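Local atomic coordinates of tyrosine--tRNA ligase (Archaeoglobus fulgidus, PDB entry 2CYB), a protein that catalyses the ATP-dependent attachment of tyrosine to tRNA(Tyr), probably by way of a tyrosyl-adenylate intermediate, as a homodimeric class I aminoacyl-tRNA synthetase. Residues L7-R12 with L56-E61; P33-G38 with F64-L69; M50-K55 with L202-L207. All blocks are in the same frame, centred on the assembly; numbering follows the deposited sequence.

Contact 1 (L7-R12 with L56-E61); sequences LRLITR and LMDLQE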
loop_
_atom_site.group_PDB
_atom_site.type_symbol
_atom_site.label_atom_id
_atom_site.label_comp_id
_atom_site.label_asym_id
_atom_site.label_seq_id
_atom_site.Cartn_x
_atom_site.Cartn_y
_atom_site.Cartn_z
ATOM N N LEU A 7 28.607 -25.972 -3.036
ATOM C CA LEU A 7 27.896 -25.661 -1.811
ATOM C C LEU A 7 28.831 -24.847 -0.910
ATOM O O LEU A 7 28.408 -23.893 -0.258
ATOM C CB LEU A 7 27.476 -26.964 -1.130
ATOM C CG LEU A 7 26.126 -27.047 -0.412
ATOM C CD1 LEU A 7 25.028 -26.433 -1.269
ATOM C CD2 LEU A 7 25.813 -28.511 -0.115
ATOM N N ARG A 8 30.110 -25.218 -0.892
ATOM C CA ARG A 8 31.103 -24.520 -0.075
ATOM C C ARG A 8 31.272 -23.082 -0.557
ATOM O O ARG A 8 31.334 -22.148 0.244
ATOM C CB ARG A 8 32.457 -25.237 -0.149
ATOM C CG ARG A 8 32.423 -26.696 0.282
ATOM C CD ARG A 8 32.450 -26.857 1.797
ATOM N NE ARG A 8 33.788 -26.647 2.350
ATOM C CZ ARG A 8 34.843 -27.412 2.077
ATOM N NH1 ARG A 8 34.724 -28.445 1.253
ATOM N NH2 ARG A 8 36.019 -27.145 2.630
ATOM N N LEU A 9 31.351 -22.919 -1.874
ATOM C CA LEU A 9 31.519 -21.611 -2.491
ATOM C C LEU A 9 30.280 -20.734 -2.295
ATOM O O LEU A 9 30.388 -19.545 -1.968
ATOM C CB LEU A 9 31.802 -21.783 -3.987
ATOM C CG LEU A 9 31.817 -20.529 -4.865
ATOM C CD1 LEU A 9 32.859 -19.539 -4.359
ATOM C CD2 LEU A 9 32.103 -20.929 -6.302
ATOM N N ILE A 10 29.108 -21.328 -2.491
ATOM C CA ILE A 10 27.851 -20.602 -2.345
ATOM C C ILE A 10 27.672 -20.086 -0.929
ATOM O O ILE A 10 27.263 -18.946 -0.721
ATOM C CB ILE A 10 26.626 -21.493 -2.692
ATOM C CG1 ILE A 10 26.608 -21.803 -4.190
ATOM C CG2 ILE A 10 25.333 -20.780 -2.300
ATOM C CD1 ILE A 10 25.524 -22.772 -4.600
ATOM N N THR A 11 27.995 -20.915 0.051
ATOM C CA THR A 11 27.807 -20.504 1.431
ATOM C C THR A 11 28.973 -19.748 2.038
ATOM O O THR A 11 28.889 -19.312 3.186
ATOM C CB THR A 11 27.492 -21.708 2.313
ATOM O OG1 THR A 11 28.550 -22.666 2.207
ATOM C CG2 THR A 11 26.196 -22.351 1.868
ATOM N N ARG A 12 30.051 -19.590 1.278
ATOM C CA ARG A 12 31.222 -18.876 1.783
ATOM C C ARG A 12 30.835 -17.461 2.187
ATOM O O ARG A 12 30.212 -16.727 1.411
ATOM C CB ARG A 12 32.323 -18.806 0.720
ATOM C CG ARG A 12 33.582 -18.057 1.186
ATOM C CD ARG A 12 34.685 -18.092 0.128
ATOM N NE ARG A 12 34.349 -17.320 -1.067
ATOM C CZ ARG A 12 35.050 -17.351 -2.197
ATOM N NH1 ARG A 12 34.680 -16.615 -3.242
ATOM N NH2 ARG A 12 36.121 -18.129 -2.292
ATOM N N LEU A 56 26.986 -12.813 -5.593
ATOM C CA LEU A 56 26.382 -13.122 -6.885
ATOM C C LEU A 56 27.439 -13.712 -7.819
ATOM O O LEU A 56 27.140 -14.610 -8.604
ATOM C CB LEU A 56 25.756 -11.872 -7.520
ATOM C CG LEU A 56 24.407 -11.419 -6.941
ATOM C CD1 LEU A 56 23.912 -10.197 -7.694
ATOM C CD2 LEU A 56 23.383 -12.548 -7.049
ATOM N N MET A 57 28.670 -13.212 -7.734
ATOM C CA MET A 57 29.752 -13.729 -8.573
ATOM C C MET A 57 30.099 -15.148 -8.140
ATOM O O MET A 57 30.443 -15.988 -8.969
ATOM C CB MET A 57 30.987 -12.823 -8.501
ATOM C CG MET A 57 30.793 -11.488 -9.206
ATOM S SD MET A 57 32.286 -10.476 -9.293
ATOM C CE MET A 57 32.951 -11.013 -10.853
ATOM N N ASP A 58 30.012 -15.420 -6.841
ATOM C CA ASP A 58 30.276 -16.765 -6.340
ATOM C C ASP A 58 29.217 -17.683 -6.954
ATOM O O ASP A 58 29.532 -18.734 -7.501
ATOM C CB ASP A 58 30.131 -16.836 -4.810
ATOM C CG ASP A 58 31.214 -16.064 -4.063
ATOM O OD1 ASP A 58 31.095 -15.938 -2.819
ATOM O OD2 ASP A 58 32.177 -15.597 -4.703
ATOM N N LEU A 59 27.955 -17.271 -6.858
ATOM C CA LEU A 59 26.836 -18.057 -7.380
ATOM C C LEU A 59 26.923 -18.319 -8.876
ATOM O O LEU A 59 26.622 -19.424 -9.341
ATOM C CB LEU A 59 25.507 -17.362 -7.047
ATOM C CG LEU A 59 25.041 -17.548 -5.602
ATOM C CD1 LEU A 59 24.080 -16.432 -5.194
ATOM C CD2 LEU A 59 24.387 -18.910 -5.461
ATOM N N GLN A 60 27.326 -17.304 -9.630
ATOM C CA GLN A 60 27.465 -17.438 -11.075
ATOM C C GLN A 60 28.587 -18.441 -11.371
ATOM O O GLN A 60 28.513 -19.222 -12.323
ATOM C CB GLN A 60 27.778 -16.067 -11.681
ATOM C CG GLN A 60 27.703 -15.989 -13.197
ATOM C CD GLN A 60 28.894 -16.634 -13.871
ATOM O OE1 GLN A 60 30.038 -16.317 -13.555
ATOM N NE2 GLN A 60 28.632 -17.538 -14.810
ATOM N N GLU A 61 29.620 -18.426 -10.534
ATOM C CA GLU A 61 30.744 -19.341 -10.698
ATOM C C GLU A 61 30.305 -20.760 -10.364
ATOM O O GLU A 61 30.871 -21.730 -10.871
ATOM C CB GLU A 61 31.904 -18.933 -9.783
ATOM C CG GLU A 61 33.099 -19.860 -9.861
ATOM C CD GLU A 61 34.244 -19.414 -8.973
ATOM O OE1 GLU A 61 35.268 -20.131 -8.919
ATOM O OE2 GLU A 61 34.122 -18.347 -8.331
HETATM O O HOH W 1 32.591 -14.914 -0.953
#
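Ile10 and Leu59 make the tight, apolar side of this contact: one methyl of Leu59, CD2, meets Ile10 CG2 at 3.8 Å and also touches CG1, the two side chains crossing at about a right angle. Phe64 packs against both residues, and Ile27 of helix 20-28 covers Ile10 as well. Next to this pair Leu9 reaches over the backbone of helix 56-61. With Leu9 CG anti to the backbone N (chi1 172°), that carbon is set over the Asp58 backbone. Leu9 CD2 lies 3.6 Å from the carbonyl O of Asp58. The same methyl sits 3.7 Å from Glu61 CD, against the extended glutamate chain. The helices run antiparallel, at 164° with their axes 8.7 Å apart; helix 47-61 is the crossover helix of a Rossmann-type beta-alpha-beta unit, and helix 3-11, near the chain's N-terminus, packs alongside it. The polar side is looser: Asp58 is itself buried, but Arg12 is partly exposed and Glu61 exposed. Arg12 NH1 makes a weak, bent salt-bridge hydrogen bond of 3.1 Å to Asp58 OD2, with guanidinium and carboxylate planes 72° apart, while Leu9 CD1 lies over one guanidinium face, toward its rim. A water bridges the two residues, accepting from Arg12 NE at 3.0 Å and donating to Asp58 OD1 at 2.6 Å. OD1 also has a salt bridge to Lys55. Glu61 keeps its OE2 5.4 Å from Arg12 NH1, close enough for a modest electrostatic attraction at most.

Contact 2 (P33-G38 with F64-L69); sequences PRAYVG and FEIIVL. With TYR (tyrosine), chain C.
Arg34 beside Glu65 and Tyr36 beside Ile67 stand on one face of two adjacent parallel strands, the two strands of a Rossmann-type beta-alpha-beta unit whose crossover is helix 47-61. Backbone bonds join Glu65 N to Pro33 O, Ala35 N to Glu65 O, Ile67 N to Ala35 O and Leu69 N to Val37 O; the one from Val37 N to Ile67 O is weak at 3.4 Å. The charged pair lies at the start of the strands: Arg34 grips a single oxygen, Glu65 OE2, side-on with NE at 2.9 Å and NH2 at 3.1 Å, the two flat groups nearly coplanar (24°). A bend at chi3 (-64°) swings NE to that oxygen, and Arg34 NH1 turns to Leu169 O. Apolar contact comes from Tyr36 CB, 3.8 Å from Ile67 CB, from Pro33 CB, in a CH-pi contact over one face of Phe64, 3.6 Å from the ring centroid, and from Ala35 CB at Phe64 CD2. On the Tyr36 face, the strands line the tyrosine pocket. A beta carbon at Gly38 would come within 2.3 Å of CE2 of the bound tyrosine. The ligand is also hydrogen-bonded to Asp165, Gln162, Gln180 and Tyr158. Leu69 CD2 touches its OH at 3.3 Å, and Tyr36 OH is hydrogen-bonded to that ligand OH at 2.8 Å.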
loop_
_atom_site.group_PDB
_atom_site.type_symbol
_atom_site.label_atom_id
_atom_site.label_comp_id
_atom_site.label_asym_id
_atom_site.label_seq_id
_atom_site.Cartn_x
_atom_site.Cartn_y
_atom_site.Cartn_z
ATOM N N PRO A 33 19.515 -23.230 -11.631
ATOM C CA PRO A 33 19.039 -22.400 -10.520
ATOM C C PRO A 33 19.212 -20.910 -10.800
ATOM O O PRO A 33 20.192 -20.491 -11.418
ATOM C CB PRO A 33 19.903 -22.861 -9.344
ATOM C CG PRO A 33 20.363 -24.236 -9.749
ATOM C CD PRO A 33 20.664 -24.043 -11.204
ATOM N N ARG A 34 18.257 -20.112 -10.334
ATOM C CA ARG A 34 18.313 -18.672 -10.537
ATOM C C ARG A 34 18.355 -17.941 -9.195
ATOM O O ARG A 34 17.573 -18.237 -8.284
ATOM C CB ARG A 34 17.093 -18.208 -11.339
ATOM C CG ARG A 34 17.111 -16.738 -11.718
ATOM C CD ARG A 34 15.897 -16.385 -12.559
ATOM N NE ARG A 34 15.900 -17.088 -13.839
ATOM C CZ ARG A 34 14.970 -16.951 -14.780
ATOM N NH1 ARG A 34 13.940 -16.132 -14.595
ATOM N NH2 ARG A 34 15.074 -17.634 -15.913
ATOM N N ALA A 35 19.288 -17.001 -9.079
ATOM C CA ALA A 35 19.438 -16.205 -7.867
ATOM C C ALA A 35 19.440 -14.731 -8.250
ATOM O O ALA A 35 19.732 -14.373 -9.392
ATOM C CB ALA A 35 20.740 -16.558 -7.160
ATOM N N TYR A 36 19.102 -13.872 -7.294
ATOM C CA TYR A 36 19.102 -12.440 -7.551
ATOM C C TYR A 36 19.350 -11.672 -6.269
ATOM O O TYR A 36 19.333 -12.230 -5.177
ATOM C CB TYR A 36 17.744 -11.966 -8.126
ATOM C CG TYR A 36 16.740 -11.418 -7.101
ATOM C CD1 TYR A 36 16.161 -10.152 -7.270
ATOM C CD2 TYR A 36 16.352 -12.172 -5.990
ATOM C CE1 TYR A 36 15.220 -9.655 -6.360
ATOM C CE2 TYR A 36 15.414 -11.687 -5.073
ATOM C CZ TYR A 36 14.851 -10.430 -5.267
ATOM O OH TYR A 36 13.909 -9.966 -4.377
ATOM N N VAL A 37 19.585 -10.382 -6.446
ATOM C CA VAL A 37 19.731 -9.446 -5.349
ATOM C C VAL A 37 19.065 -8.213 -5.924
ATOM O O VAL A 37 19.176 -7.929 -7.125
ATOM C CB VAL A 37 21.195 -9.084 -4.994
ATOM C CG1 VAL A 37 21.185 -8.036 -3.862
ATOM C CG2 VAL A 37 21.963 -10.318 -4.531
ATOM N N GLY A 38 18.343 -7.496 -5.078
ATOM C CA GLY A 38 17.697 -6.286 -5.536
ATOM C C GLY A 38 18.378 -5.119 -4.869
ATOM O O GLY A 38 18.818 -5.230 -3.726
ATOM N N PHE A 64 24.847 -20.833 -11.214
ATOM C CA PHE A 64 23.547 -20.164 -11.141
ATOM C C PHE A 64 23.351 -19.122 -12.228
ATOM O O PHE A 64 24.316 -18.564 -12.753
ATOM C CB PHE A 64 23.373 -19.433 -9.803
ATOM C CG PHE A 64 22.898 -20.297 -8.681
ATOM C CD1 PHE A 64 23.690 -21.323 -8.184
ATOM C CD2 PHE A 64 21.660 -20.056 -8.087
ATOM C CE1 PHE A 64 23.260 -22.097 -7.111
ATOM C CE2 PHE A 64 21.219 -20.822 -7.013
ATOM C CZ PHE A 64 22.024 -21.848 -6.522
ATOM N N GLU A 65 22.082 -18.873 -12.548
ATOM C CA GLU A 65 21.685 -17.843 -13.505
ATOM C C GLU A 65 21.576 -16.646 -12.565
ATOM O O GLU A 65 21.047 -16.793 -11.466
ATOM C CB GLU A 65 20.291 -18.126 -14.085
ATOM C CG GLU A 65 20.182 -19.324 -15.016
ATOM C CD GLU A 65 18.780 -19.480 -15.600
ATOM O OE1 GLU A 65 18.607 -20.298 -16.525
ATOM O OE2 GLU A 65 17.845 -18.791 -15.135
ATOM N N ILE A 66 22.061 -15.481 -12.976
ATOM C CA ILE A 66 22.020 -14.312 -12.103
ATOM C C ILE A 66 21.178 -13.147 -12.589
ATOM O O ILE A 66 21.290 -12.708 -13.735
ATOM C CB ILE A 66 23.445 -13.764 -11.833
ATOM C CG1 ILE A 66 24.324 -14.853 -11.217
ATOM C CG2 ILE A 66 23.374 -12.555 -10.905
ATOM C CD1 ILE A 66 23.815 -15.399 -9.907
ATOM N N ILE A 67 20.329 -12.642 -11.701
ATOM C CA ILE A 67 19.507 -11.489 -12.024
ATOM C C ILE A 67 19.837 -10.377 -11.036
ATOM O O ILE A 67 19.936 -10.615 -9.834
ATOM C CB ILE A 67 18.000 -11.793 -11.903
ATOM C CG1 ILE A 67 17.592 -12.843 -12.934
ATOM C CG2 ILE A 67 17.196 -10.510 -12.107
ATOM C CD1 ILE A 67 16.114 -13.162 -12.910
ATOM N N VAL A 68 20.034 -9.169 -11.548
ATOM C CA VAL A 68 20.295 -8.025 -10.689
ATOM C C VAL A 68 19.107 -7.102 -10.875
ATOM O O VAL A 68 18.868 -6.597 -11.970
ATOM C CB VAL A 68 21.566 -7.259 -11.086
ATOM C CG1 VAL A 68 21.692 -5.986 -10.243
ATOM C CG2 VAL A 68 22.788 -8.139 -10.883
ATOM N N LEU A 69 18.350 -6.895 -9.806
ATOM C CA LEU A 69 17.187 -6.023 -9.876
ATOM C C LEU A 69 17.515 -4.608 -9.432
ATOM O O LEU A 69 17.898 -4.373 -8.279
ATOM C CB LEU A 69 16.045 -6.571 -9.008
ATOM C CG LEU A 69 14.831 -5.636 -8.854
ATOM C CD1 LEU A 69 14.145 -5.442 -10.204
ATOM C CD2 LEU A 69 13.860 -6.234 -7.849
HETATM N N TYR C . 15.198 -4.182 0.315
HETATM C CA TYR C . 16.518 -4.169 -0.362
HETATM C C TYR C . 17.507 -3.274 0.381
HETATM O O TYR C . 18.656 -3.171 -0.080
HETATM C CB TYR C . 16.343 -3.700 -1.810
HETATM C CG TYR C . 15.466 -4.644 -2.597
HETATM C CD1 TYR C . 14.311 -4.197 -3.240
HETATM C CD2 TYR C . 15.800 -6.001 -2.693
HETATM C CE1 TYR C . 13.504 -5.087 -3.970
HETATM C CE2 TYR C . 15.013 -6.887 -3.407
HETATM C CZ TYR C . 13.868 -6.428 -4.046
HETATM O OH TYR C . 13.111 -7.316 -4.769
HETATM O OXT TYR C . 17.124 -2.701 1.422
#

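Contact 3 (M50-K55 with L202-L207); sequences MMTVQK and LHTPIL
Met51, Thr52 and Lys55 meet Leu202, Thr204 and Leu207 without any flat group between them. The aromatic ring in these segments belongs to His203, whose CB is directed away from the helix; the ring meets that of His184 with planes about 15° apart, NE2 bonded to His184 ND1 and ND1 to Glu16 OE1. The contact is helix-on-sheet packing of the Rossmann fold: helix 47-61 runs over strand 200-204, and the axes of 50-55 and 202-204 approach to 9.5 Å at 141°. At the middle, Met51 and Thr204 pass alongside, pointing opposite ways, Met51 CG coming 3.9 Å from Thr204 CB. Bends at chi2 and chi3 turn the Met51 chain toward Leu207, though the modelled CE position there is doubtful. An alanine in place of Met51 would probably leave a gap beside Thr204 CB, where CG now packs. Tyr257 of helix 250-263 packs on Met51 and Pro205. Thr52 CG2 lies 3.6 Å from Thr204 OG1, the two side chains at about a right angle. The hydroxyl of Thr52 is hydrogen-bonded instead to Tyr39 OH and to the carbonyl O of His49, in the HIGH motif. At the far end Lys55 lays its aliphatic part across Leu202 while NZ goes on to backbone carbonyls in 7-12, that of Arg12 among them. Lys55 CG stands anti to the backbone N (chi1 -178°), 3.8 Å from Leu202 CD2, and Lys55 CD comes 4.0 Å from Leu202 CD1.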
loop_
_atom_site.group_PDB
_atom_site.type_symbol
_atom_site.label_atom_id
_atom_site.label_comp_id
_atom_site.label_asym_id
_atom_site.label_seq_id
_atom_site.Cartn_x
_atom_site.Cartn_y
_atom_site.Cartn_z
ATOM N N MET A 50 29.169 -4.263 -2.579
ATOM C CA MET A 50 30.157 -5.238 -3.027
ATOM C C MET A 50 30.054 -6.550 -2.252
ATOM O O MET A 50 30.503 -7.592 -2.720
ATOM C CB MET A 50 31.564 -4.641 -2.916
ATOM C CG MET A 50 31.777 -3.454 -3.848
ATOM S SD MET A 50 33.385 -2.649 -3.725
ATOM C CE MET A 50 32.948 -1.129 -2.921
ATOM N N MET A 51 29.446 -6.492 -1.074
ATOM C CA MET A 51 29.254 -7.675 -0.241
ATOM C C MET A 51 28.336 -8.662 -0.974
ATOM O O MET A 51 28.668 -9.844 -1.138
ATOM C CB MET A 51 28.607 -7.266 1.083
ATOM C CG MET A 51 28.220 -8.418 1.990
ATOM S SD MET A 51 29.657 -9.262 2.656
ATOM C CE MET A 51 30.563 -7.905 3.212
ATOM N N THR A 52 27.183 -8.166 -1.414
ATOM C CA THR A 52 26.215 -8.996 -2.116
ATOM C C THR A 52 26.610 -9.215 -3.567
ATOM O O THR A 52 26.250 -10.227 -4.168
ATOM C CB THR A 52 24.783 -8.395 -2.039
ATOM O OG1 THR A 52 24.801 -7.022 -2.450
ATOM C CG2 THR A 52 24.242 -8.497 -0.615
ATOM N N VAL A 53 27.355 -8.275 -4.135
ATOM C CA VAL A 53 27.800 -8.432 -5.513
ATOM C C VAL A 53 28.759 -9.617 -5.583
ATOM O O VAL A 53 28.664 -10.456 -6.485
ATOM C CB VAL A 53 28.508 -7.164 -6.023
ATOM C CG1 VAL A 53 29.309 -7.477 -7.278
ATOM C CG2 VAL A 53 27.472 -6.084 -6.326
ATOM N N GLN A 54 29.670 -9.693 -4.618
ATOM C CA GLN A 54 30.640 -10.785 -4.579
ATOM C C GLN A 54 29.923 -12.122 -4.445
ATOM O O GLN A 54 30.331 -13.110 -5.052
ATOM C CB GLN A 54 31.627 -10.595 -3.414
ATOM C CG GLN A 54 32.625 -11.753 -3.230
ATOM C CD GLN A 54 33.562 -11.931 -4.413
ATOM O OE1 GLN A 54 33.707 -13.034 -4.943
ATOM N NE2 GLN A 54 34.211 -10.850 -4.825
ATOM N N LYS A 55 28.845 -12.155 -3.666
ATOM C CA LYS A 55 28.102 -13.394 -3.498
ATOM C C LYS A 55 27.448 -13.794 -4.820
ATOM O O LYS A 55 27.371 -14.979 -5.142
ATOM C CB LYS A 55 27.057 -13.250 -2.388
ATOM C CG LYS A 55 26.253 -14.514 -2.116
ATOM C CD LYS A 55 27.143 -15.759 -2.027
ATOM C CE LYS A 55 28.182 -15.662 -0.915
ATOM N NZ LYS A 55 29.129 -16.825 -0.932
ATOM N N LEU A 202 19.606 -16.764 1.014
ATOM C CA LEU A 202 21.003 -16.741 1.438
ATOM C C LEU A 202 21.267 -15.338 1.966
ATOM O O LEU A 202 21.136 -14.358 1.238
ATOM C CB LEU A 202 21.930 -17.043 0.258
ATOM C CG LEU A 202 23.425 -17.140 0.599
ATOM C CD1 LEU A 202 24.135 -17.964 -0.456
ATOM C CD2 LEU A 202 24.037 -15.749 0.700
ATOM N N HIS A 203 21.633 -15.238 3.236
ATOM C CA HIS A 203 21.870 -13.934 3.836
ATOM C C HIS A 203 23.331 -13.642 4.136
ATOM O O HIS A 203 24.051 -14.482 4.670
ATOM C CB HIS A 203 21.054 -13.811 5.114
ATOM C CG HIS A 203 19.576 -13.929 4.894
ATOM N ND1 HIS A 203 18.743 -14.596 5.765
ATOM C CD2 HIS A 203 18.784 -13.451 3.906
ATOM C CE1 HIS A 203 17.500 -14.526 5.323
ATOM N NE2 HIS A 203 17.498 -13.837 4.198
ATOM N N THR A 204 23.760 -12.437 3.786
ATOM C CA THR A 204 25.132 -12.018 4.038
ATOM C C THR A 204 25.132 -11.166 5.302
ATOM O O THR A 204 24.123 -10.554 5.656
ATOM C CB THR A 204 25.675 -11.190 2.871
ATOM O OG1 THR A 204 24.784 -10.098 2.610
ATOM C CG2 THR A 204 25.789 -12.047 1.620
ATOM N N PRO A 205 26.261 -11.128 6.017
ATOM C CA PRO A 205 26.294 -10.319 7.235
ATOM C C PRO A 205 26.259 -8.828 6.925
ATOM O O PRO A 205 26.585 -8.408 5.815
ATOM C CB PRO A 205 27.605 -10.747 7.898
ATOM C CG PRO A 205 28.473 -11.110 6.732
ATOM C CD PRO A 205 27.526 -11.858 5.822
ATOM N N ILE A 206 25.846 -8.030 7.900
ATOM C CA ILE A 206 25.806 -6.583 7.716
ATOM C C ILE A 206 27.177 -6.022 8.102
ATOM O O ILE A 206 27.643 -6.225 9.219
ATOM C CB ILE A 206 24.727 -5.937 8.609
ATOM C CG1 ILE A 206 23.345 -6.489 8.239
ATOM C CG2 ILE A 206 24.773 -4.426 8.466
ATOM C CD1 ILE A 206 22.991 -6.354 6.770
ATOM N N LEU A 207 27.821 -5.324 7.173
ATOM C CA LEU A 207 29.144 -4.759 7.426
ATOM C C LEU A 207 29.126 -3.553 8.351
ATOM O O LEU A 207 28.411 -2.585 8.103
ATOM C CB LEU A 207 29.801 -4.339 6.113
ATOM C CG LEU A 207 30.337 -5.413 5.175
ATOM C CD1 LEU A 207 30.913 -4.735 3.934
ATOM C CD2 LEU A 207 31.407 -6.244 5.887
#

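Helix 47-61 is common ground: contacts 1 and 3 use successive parts of it, and contact 2 joins the two strands it connects. The centres of contacts 1 and 2 are about 12 Å apart, those of 1 and 3 about 11 Å. Lys55 NZ ties contact 3 to contact 1, 2.6 Å from Arg12 O and 2.8 Å from Ile10 O. Contact 1 passes into contact 2 through a probable hydrogen bond of 2.9 Å between Phe64 N and Leu59 O. Contact 2 alone touches the bound tyrosine. In contact 3 the side chain of Thr52 is about 8 Å from the bound tyrosine. In contact 1 the side chain of Leu59 is about 13 Å from the bound tyrosine.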